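Local coordinates for protein factor essential for expression of methicillin resistance (Staphylococcus aureus, PDB 1LRZ) that adds glycines 2 and 3 of the pentaglycine bridge of the staphylococcal peptidoglycan, using glycyl-tRNA as donor, at residues Leu116-Glu121 and Gly378-Lys383; Gly341-Gln346 and Lys384-Glu389. All blocks are in the same frame, centred on the assembly; numbering follows the deposited sequence.

Contact 1: Leu116-Glu121 and Gly378-Lys383; sequences LNHDGE and GVVKFK
His118 reaches from the loop 116-121 to the helix segment 378-383 and lays its imidazole beside Val380 and Lys383, which lie about one turn apart on helix 377-384. The ring crosses Val380 aslant: CD2 of His118 lies 3.9 Å from CG1 of Val380 and 3.5 Å from the carbonyl O of Val380. CG1 of Val380 stands anti to its own backbone N (chi1 173°), which brings this branch against the ring and also 3.9 Å from the carbonyl O of His118. Lys383 is met at about a right angle, at the root of its side chain, where NE2 of His118 is 4.0 Å from CB of Lys383. From there the extended lysine chain leads away, and its ammonium group binds the carbonyl O of Phe363. No hydrogen bond joins the two segments; NE2 of His118 is instead bonded to Ser159 OG on strand 157-162, in the mixed sheet that also holds strands 112-116 and 122-125. The loop is a beta-hairpin connection between those last two strands, closed by a type I turn from Asn117 to Gly120 and overlaid by an Asx turn. OD1 of Asn117 accepts from Asp119 N at 2.7 Å and from Glu121 N at 3.1 Å, the two donors approaching from opposite faces of the amide. On the other arm of that amide, ND2 of Asn117 gives an in-plane bond of 2.9 Å to the anti lone pair of Glu121 OE2, so that both arms are held and the rotation of the amide is fixed.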
ATOM      1  N   LEU A 116      -8.347 -13.244  -8.456  1.00 14.85           N
ATOM      2  CA  LEU A 116      -7.476 -14.407  -8.630  1.00 14.76           C
ATOM      3  C   LEU A 116      -6.800 -14.736  -7.308  1.00 14.77           C
ATOM      4  O   LEU A 116      -6.896 -13.952  -6.360  1.00 14.17           O
ATOM      5  CB  LEU A 116      -6.381 -14.104  -9.669  1.00 10.76           C
ATOM      6  CG  LEU A 116      -6.846 -13.702 -11.081  1.00 17.87           C
ATOM      7  CD1 LEU A 116      -7.010 -12.186 -11.177  1.00 18.64           C
ATOM      8  CD2 LEU A 116      -5.830 -14.154 -12.093  1.00 16.01           C
ATOM      9  N   ASN A 117      -6.138 -15.891  -7.233  1.00 15.69           N
ATOM     10  CA  ASN A 117      -5.363 -16.215  -6.034  1.00 14.94           C
ATOM     11  C   ASN A 117      -3.926 -15.891  -6.431  1.00 15.93           C
ATOM     12  O   ASN A 117      -3.664 -15.537  -7.587  1.00 14.23           O
ATOM     13  CB  ASN A 117      -5.496 -17.694  -5.614  1.00 19.14           C
ATOM     14  CG  ASN A 117      -5.081 -18.681  -6.711  1.00 18.10           C
ATOM     15  OD1 ASN A 117      -4.194 -18.413  -7.520  1.00 19.58           O
ATOM     16  ND2 ASN A 117      -5.715 -19.849  -6.706  1.00 18.88           N
ATOM     17  N   HIS A 118      -2.988 -15.999  -5.499  1.00 15.25           N
ATOM     18  CA  HIS A 118      -1.605 -15.671  -5.818  1.00 15.91           C
ATOM     19  C   HIS A 118      -0.853 -16.708  -6.634  1.00 20.37           C
ATOM     20  O   HIS A 118       0.365 -16.607  -6.781  1.00 21.23           O
ATOM     21  CB  HIS A 118      -0.831 -15.341  -4.545  1.00 13.07           C
ATOM     22  CG  HIS A 118      -1.251 -14.049  -3.912  1.00 17.90           C
ATOM     23  ND1 HIS A 118      -2.539 -13.822  -3.474  1.00 15.74           N
ATOM     24  CD2 HIS A 118      -0.548 -12.929  -3.610  1.00 17.77           C
ATOM     25  CE1 HIS A 118      -2.611 -12.623  -2.921  1.00 17.24           C
ATOM     26  NE2 HIS A 118      -1.415 -12.059  -2.991  1.00 17.67           N
ATOM     27  N   ASP A 119      -1.575 -17.698  -7.156  1.00 21.24           N
ATOM     28  CA  ASP A 119      -0.979 -18.724  -8.000  1.00 24.25           C
ATOM     29  C   ASP A 119      -1.386 -18.402  -9.434  1.00 26.37           C
ATOM     30  O   ASP A 119      -1.072 -19.145 -10.360  1.00 26.23           O
ATOM     31  CB  ASP A 119      -1.502 -20.112  -7.623  1.00 29.09           C
ATOM     32  CG  ASP A 119      -0.929 -20.625  -6.305  1.00 33.57           C
ATOM     33  OD1 ASP A 119      -1.484 -21.601  -5.769  1.00 42.61           O
ATOM     34  OD2 ASP A 119       0.076 -20.078  -5.805  1.00 36.10           O
ATOM     35  N   GLY A 120      -2.107 -17.298  -9.612  1.00 23.65           N
ATOM     36  CA  GLY A 120      -2.529 -16.908 -10.945  1.00 22.77           C
ATOM     37  C   GLY A 120      -3.800 -17.563 -11.465  1.00 23.61           C
ATOM     38  O   GLY A 120      -4.099 -17.473 -12.656  1.00 23.99           O
ATOM     39  N   GLU A 121      -4.553 -18.214 -10.585  1.00 21.44           N
ATOM     40  CA  GLU A 121      -5.798 -18.859 -10.988  1.00 22.03           C
ATOM     41  C   GLU A 121      -6.993 -17.937 -10.746  1.00 22.79           C
ATOM     42  O   GLU A 121      -7.145 -17.373  -9.654  1.00 25.95           O
ATOM     43  CB  GLU A 121      -5.994 -20.154 -10.200  1.00 24.35           C
ATOM     44  CG  GLU A 121      -4.841 -21.126 -10.359  1.00 30.51           C
ATOM     45  CD  GLU A 121      -5.013 -22.383  -9.525  1.00 34.44           C
ATOM     46  OE1 GLU A 121      -4.829 -23.484 -10.083  1.00 39.24           O
ATOM     47  OE2 GLU A 121      -5.325 -22.273  -8.317  1.00 30.83           O
ATOM     48  N   GLY A 378       9.221 -13.350  -5.418  1.00 21.63           N
ATOM     49  CA  GLY A 378       9.456 -13.413  -3.986  1.00 23.33           C
ATOM     50  C   GLY A 378       8.484 -12.545  -3.214  1.00 24.13           C
ATOM     51  O   GLY A 378       7.991 -12.932  -2.152  1.00 20.75           O
ATOM     52  N   VAL A 379       8.208 -11.363  -3.755  1.00 24.25           N
ATOM     53  CA  VAL A 379       7.291 -10.425  -3.130  1.00 23.21           C
ATOM     54  C   VAL A 379       5.874 -11.000  -3.105  1.00 20.54           C
ATOM     55  O   VAL A 379       5.144 -10.861  -2.113  1.00 20.73           O
ATOM     56  CB  VAL A 379       7.275  -9.083  -3.901  1.00 26.96           C
ATOM     57  CG1 VAL A 379       6.264  -8.146  -3.288  1.00 28.76           C
ATOM     58  CG2 VAL A 379       8.648  -8.455  -3.868  1.00 31.55           C
ATOM     59  N   VAL A 380       5.494 -11.654  -4.199  1.00 18.66           N
ATOM     60  CA  VAL A 380       4.160 -12.232  -4.308  1.00 20.33           C
ATOM     61  C   VAL A 380       3.928 -13.320  -3.261  1.00 19.37           C
ATOM     62  O   VAL A 380       2.834 -13.417  -2.697  1.00 17.03           O
ATOM     63  CB  VAL A 380       3.907 -12.788  -5.741  1.00 21.26           C
ATOM     64  CG1 VAL A 380       2.567 -13.543  -5.799  1.00 20.54           C
ATOM     65  CG2 VAL A 380       3.875 -11.620  -6.746  1.00 20.03           C
ATOM     66  N   LYS A 381       4.951 -14.127  -2.991  1.00 16.65           N
ATOM     67  CA  LYS A 381       4.840 -15.187  -1.980  1.00 20.46           C
ATOM     68  C   LYS A 381       4.643 -14.548  -0.599  1.00 19.16           C
ATOM     69  O   LYS A 381       3.905 -15.055   0.252  1.00 20.48           O
ATOM     70  CB  LYS A 381       6.114 -16.052  -1.971  1.00 21.76           C
ATOM     71  CG  LYS A 381       6.292 -16.926  -3.201  1.00 28.43           C
ATOM     72  CD  LYS A 381       7.587 -17.738  -3.132  1.00 32.87           C
ATOM     73  CE  LYS A 381       7.728 -18.660  -4.350  1.00 36.68           C
ATOM     74  NZ  LYS A 381       8.977 -19.498  -4.292  1.00 41.68           N
ATOM     75  N   PHE A 382       5.315 -13.427  -0.385  1.00 17.78           N
ATOM     76  CA  PHE A 382       5.212 -12.716   0.882  1.00 19.78           C
ATOM     77  C   PHE A 382       3.775 -12.212   1.072  1.00 18.37           C
ATOM     78  O   PHE A 382       3.158 -12.444   2.114  1.00 17.38           O
ATOM     79  CB  PHE A 382       6.234 -11.577   0.888  1.00 23.37           C
ATOM     80  CG  PHE A 382       6.142 -10.650   2.071  1.00 26.77           C
ATOM     81  CD1 PHE A 382       5.409  -9.464   1.988  1.00 28.43           C
ATOM     82  CD2 PHE A 382       6.849 -10.918   3.242  1.00 26.44           C
ATOM     83  CE1 PHE A 382       5.386  -8.550   3.056  1.00 27.49           C
ATOM     84  CE2 PHE A 382       6.833 -10.015   4.318  1.00 29.35           C
ATOM     85  CZ  PHE A 382       6.105  -8.832   4.223  1.00 27.76           C
ATOM     86  N   LYS A 383       3.232 -11.561   0.051  1.00 18.56           N
ATOM     87  CA  LYS A 383       1.871 -11.038   0.117  1.00 15.62           C
ATOM     88  C   LYS A 383       0.867 -12.184   0.277  1.00 18.56           C
ATOM     89  O   LYS A 383      -0.084 -12.096   1.067  1.00 17.90           O
ATOM     90  CB  LYS A 383       1.596 -10.205  -1.139  1.00 16.59           C
ATOM     91  CG  LYS A 383       2.511  -8.973  -1.193  1.00 12.29           C
ATOM     92  CD  LYS A 383       2.322  -8.101  -2.423  1.00 18.18           C
ATOM     93  CE  LYS A 383       3.291  -6.909  -2.337  1.00 18.24           C
ATOM     94  NZ  LYS A 383       3.153  -5.915  -3.434  1.00 25.14           N
TER

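Contact 2: Gly341-Gln346 and Lys384-Glu389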
ATOM      1  N   GLY A 341      12.100  -6.722  10.446  1.00 17.92           N
ATOM      2  CA  GLY A 341      11.583  -5.370  10.385  1.00 16.77           C
ATOM      3  C   GLY A 341      10.426  -5.252   9.407  1.00 19.08           C
ATOM      4  O   GLY A 341       9.482  -4.489   9.624  1.00 18.90           O
ATOM      5  N   SER A 342      10.496  -6.022   8.327  1.00 17.15           N
ATOM      6  CA  SER A 342       9.466  -6.005   7.299  1.00 18.76           C
ATOM      7  C   SER A 342       8.091  -6.351   7.874  1.00 20.33           C
ATOM      8  O   SER A 342       7.074  -5.733   7.537  1.00 20.07           O
ATOM      9  CB  SER A 342       9.824  -7.021   6.214  1.00 20.31           C
ATOM     10  OG  SER A 342       8.923  -6.901   5.130  1.00 34.04           O
ATOM     11  N   TYR A 343       8.072  -7.372   8.725  1.00 19.20           N
ATOM     12  CA  TYR A 343       6.856  -7.833   9.358  1.00 17.86           C
ATOM     13  C   TYR A 343       6.335  -6.809  10.359  1.00 18.03           C
ATOM     14  O   TYR A 343       5.121  -6.678  10.543  1.00 17.78           O
ATOM     15  CB  TYR A 343       7.125  -9.174  10.040  1.00 20.02           C
ATOM     16  CG  TYR A 343       7.444 -10.267   9.043  1.00 23.06           C
ATOM     17  CD1 TYR A 343       6.421 -10.944   8.385  1.00 24.28           C
ATOM     18  CD2 TYR A 343       8.767 -10.600   8.728  1.00 25.28           C
ATOM     19  CE1 TYR A 343       6.691 -11.922   7.437  1.00 25.63           C
ATOM     20  CE2 TYR A 343       9.052 -11.593   7.765  1.00 26.87           C
ATOM     21  CZ  TYR A 343       8.000 -12.246   7.132  1.00 27.22           C
ATOM     22  OH  TYR A 343       8.228 -13.244   6.213  1.00 32.54           O
ATOM     23  N   ALA A 344       7.251  -6.084  10.999  1.00 14.38           N
ATOM     24  CA  ALA A 344       6.885  -5.056  11.983  1.00 15.78           C
ATOM     25  C   ALA A 344       6.181  -3.910  11.266  1.00 16.71           C
ATOM     26  O   ALA A 344       5.140  -3.426  11.719  1.00 16.52           O
ATOM     27  CB  ALA A 344       8.143  -4.536  12.708  1.00 15.69           C
ATOM     28  N   VAL A 345       6.748  -3.478  10.140  1.00 17.16           N
ATOM     29  CA  VAL A 345       6.149  -2.401   9.356  1.00 16.20           C
ATOM     30  C   VAL A 345       4.733  -2.781   8.892  1.00 17.52           C
ATOM     31  O   VAL A 345       3.790  -2.010   9.069  1.00 18.24           O
ATOM     32  CB  VAL A 345       7.011  -2.061   8.113  1.00 17.01           C
ATOM     33  CG1 VAL A 345       6.250  -1.088   7.191  1.00 13.31           C
ATOM     34  CG2 VAL A 345       8.328  -1.412   8.557  1.00 15.45           C
ATOM     35  N   GLN A 346       4.583  -3.966   8.306  1.00 16.69           N
ATOM     36  CA  GLN A 346       3.272  -4.398   7.833  1.00 16.68           C
ATOM     37  C   GLN A 346       2.284  -4.523   8.998  1.00 17.98           C
ATOM     38  O   GLN A 346       1.131  -4.090   8.892  1.00 14.68           O
ATOM     39  CB  GLN A 346       3.364  -5.748   7.104  1.00 14.69           C
ATOM     40  CG  GLN A 346       4.153  -5.735   5.768  1.00 14.58           C
ATOM     41  CD  GLN A 346       3.627  -4.694   4.793  1.00 18.10           C
ATOM     42  OE1 GLN A 346       2.414  -4.557   4.597  1.00 18.44           O
ATOM     43  NE2 GLN A 346       4.537  -3.969   4.163  1.00 20.95           N
ATOM     44  N   LYS A 384       1.108 -13.272  -0.447  1.00 16.84           N
ATOM     45  CA  LYS A 384       0.260 -14.458  -0.385  1.00 16.73           C
ATOM     46  C   LYS A 384       0.143 -14.972   1.051  1.00 16.94           C
ATOM     47  O   LYS A 384      -0.943 -15.371   1.499  1.00 15.76           O
ATOM     48  CB  LYS A 384       0.854 -15.555  -1.280  1.00 18.32           C
ATOM     49  CG  LYS A 384       0.057 -16.845  -1.316  1.00 16.35           C
ATOM     50  CD  LYS A 384       0.778 -17.880  -2.153  1.00 20.05           C
ATOM     51  CE  LYS A 384       0.089 -19.235  -2.070  1.00 21.65           C
ATOM     52  NZ  LYS A 384       0.781 -20.223  -2.948  1.00 31.44           N
ATOM     53  N   GLY A 385       1.264 -14.938   1.768  1.00 14.21           N
ATOM     54  CA  GLY A 385       1.307 -15.413   3.139  1.00 14.67           C
ATOM     55  C   GLY A 385       0.404 -14.685   4.125  1.00 19.68           C
ATOM     56  O   GLY A 385       0.134 -15.216   5.207  1.00 15.68           O
ATOM     57  N   TYR A 386      -0.061 -13.485   3.764  1.00 14.53           N
ATOM     58  CA  TYR A 386      -0.943 -12.699   4.627  1.00 14.71           C
ATOM     59  C   TYR A 386      -2.421 -13.005   4.375  1.00 16.20           C
ATOM     60  O   TYR A 386      -3.304 -12.395   4.985  1.00 17.76           O
ATOM     61  CB  TYR A 386      -0.695 -11.196   4.412  1.00 14.08           C
ATOM     62  CG  TYR A 386       0.511 -10.661   5.150  1.00 15.72           C
ATOM     63  CD1 TYR A 386       0.415 -10.232   6.475  1.00 13.05           C
ATOM     64  CD2 TYR A 386       1.760 -10.608   4.531  1.00 17.16           C
ATOM     65  CE1 TYR A 386       1.544  -9.756   7.163  1.00 16.32           C
ATOM     66  CE2 TYR A 386       2.890 -10.143   5.208  1.00 13.89           C
ATOM     67  CZ  TYR A 386       2.780  -9.717   6.519  1.00 18.16           C
ATOM     68  OH  TYR A 386       3.910  -9.244   7.177  1.00 19.00           O
ATOM     69  N   ASN A 387      -2.676 -13.947   3.475  1.00 14.51           N
ATOM     70  CA  ASN A 387      -4.029 -14.353   3.101  1.00 15.89           C
ATOM     71  C   ASN A 387      -4.708 -13.304   2.232  1.00 14.83           C
ATOM     72  O   ASN A 387      -5.924 -13.198   2.237  1.00 18.13           O
ATOM     73  CB  ASN A 387      -4.923 -14.615   4.330  1.00 14.18           C
ATOM     74  CG  ASN A 387      -6.153 -15.447   3.980  1.00 16.12           C
ATOM     75  OD1 ASN A 387      -7.243 -15.236   4.509  1.00 22.94           O
ATOM     76  ND2 ASN A 387      -5.976 -16.403   3.086  1.00 13.65           N
ATOM     77  N   ALA A 388      -3.928 -12.525   1.499  1.00 14.72           N
ATOM     78  CA  ALA A 388      -4.493 -11.517   0.620  1.00 13.85           C
ATOM     79  C   ALA A 388      -5.025 -12.232  -0.616  1.00 15.55           C
ATOM     80  O   ALA A 388      -4.760 -13.421  -0.804  1.00 13.51           O
ATOM     81  CB  ALA A 388      -3.419 -10.527   0.214  1.00 11.66           C
ATOM     82  N   GLU A 389      -5.796 -11.530  -1.444  1.00 12.08           N
ATOM     83  CA  GLU A 389      -6.288 -12.134  -2.686  1.00 16.22           C
ATOM     84  C   GLU A 389      -5.862 -11.203  -3.823  1.00 14.09           C
ATOM     85  O   GLU A 389      -5.467 -10.073  -3.564  1.00 16.35           O
ATOM     86  CB  GLU A 389      -7.820 -12.288  -2.663  1.00 19.88           C
ATOM     87  CG  GLU A 389      -8.573 -11.065  -3.108  1.00 28.75           C
ATOM     88  CD  GLU A 389     -10.092 -11.239  -3.059  1.00 36.28           C
ATOM     89  OE1 GLU A 389     -10.621 -12.225  -3.636  1.00 36.41           O
ATOM     90  OE2 GLU A 389     -10.750 -10.370  -2.445  1.00 33.87           O
TER
HETATM   91  O   HOH W   1       3.448  -8.718   9.760  1.00 16.24           O
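Tyr386 drives its phenol end between Tyr343 and Gln346 of the helix segment 341-346, and nearly all the contact is made by that hydroxyl. In van der Waals terms, OH of Tyr386 sits 3.3 Å from CD1 of Tyr343, where the two rings cross aslant, and 3.5 Å from CB of Gln346. Gln346 meets the phenol at about a right angle, with its amide plane 66° from the ring. Its chain bends at chi2 (-55°), and OE1 ends on the hydroxyl of Tyr361. Aromatic neighbours extend the cluster: Phe382 meets Tyr386 edge-to-face, and Phe363 lies against the same tyrosine. Polar contact across the segments runs through one water, which donates to the carbonyl O of Tyr343 at 2.8 Å and is hydrogen-bonded to OH of Tyr386 at 2.7 Å, at the ring edge and in the ring plane. Backbone bonds shape the second segment: Asn387 N binds Lys384 O at 3.0 Å in a type I turn, and Asn387, with positive phi (74°), ends helix 377-384 in a Schellman motif. The contact thus seats a polar oxygen among carbon atoms where the C-terminal turn of helix 377-384 meets helix 341-355; no direct hydrogen bond crosses it, and the water gives the hydroxyl of the buried tyrosine a polar partner and couples it to the backbone of helix 341-355.

Overall arrangement
From the N terminus the segments come in the order 116-121, 341-346, 378-383 and 384-389, so the two contacts cross. Contact 1 closes a long loop of 256 residues, bringing the hairpin turn after strand 112-116 to helix 377-384; contact 2 closes a short one of 37, joining the start of helix 341-355 to the turn that ends helix 377-384. Their second segments are consecutive, and the contact centres lie about 12 Å apart. A salt bridge between Asp119 OD2 and Lys384 NZ (2.9 Å) and the packing of Phe382 against Ser342 link them further. Together they tie helix 377-384 to the edge hairpin of the nine-stranded mixed sheet and to helix 341-355.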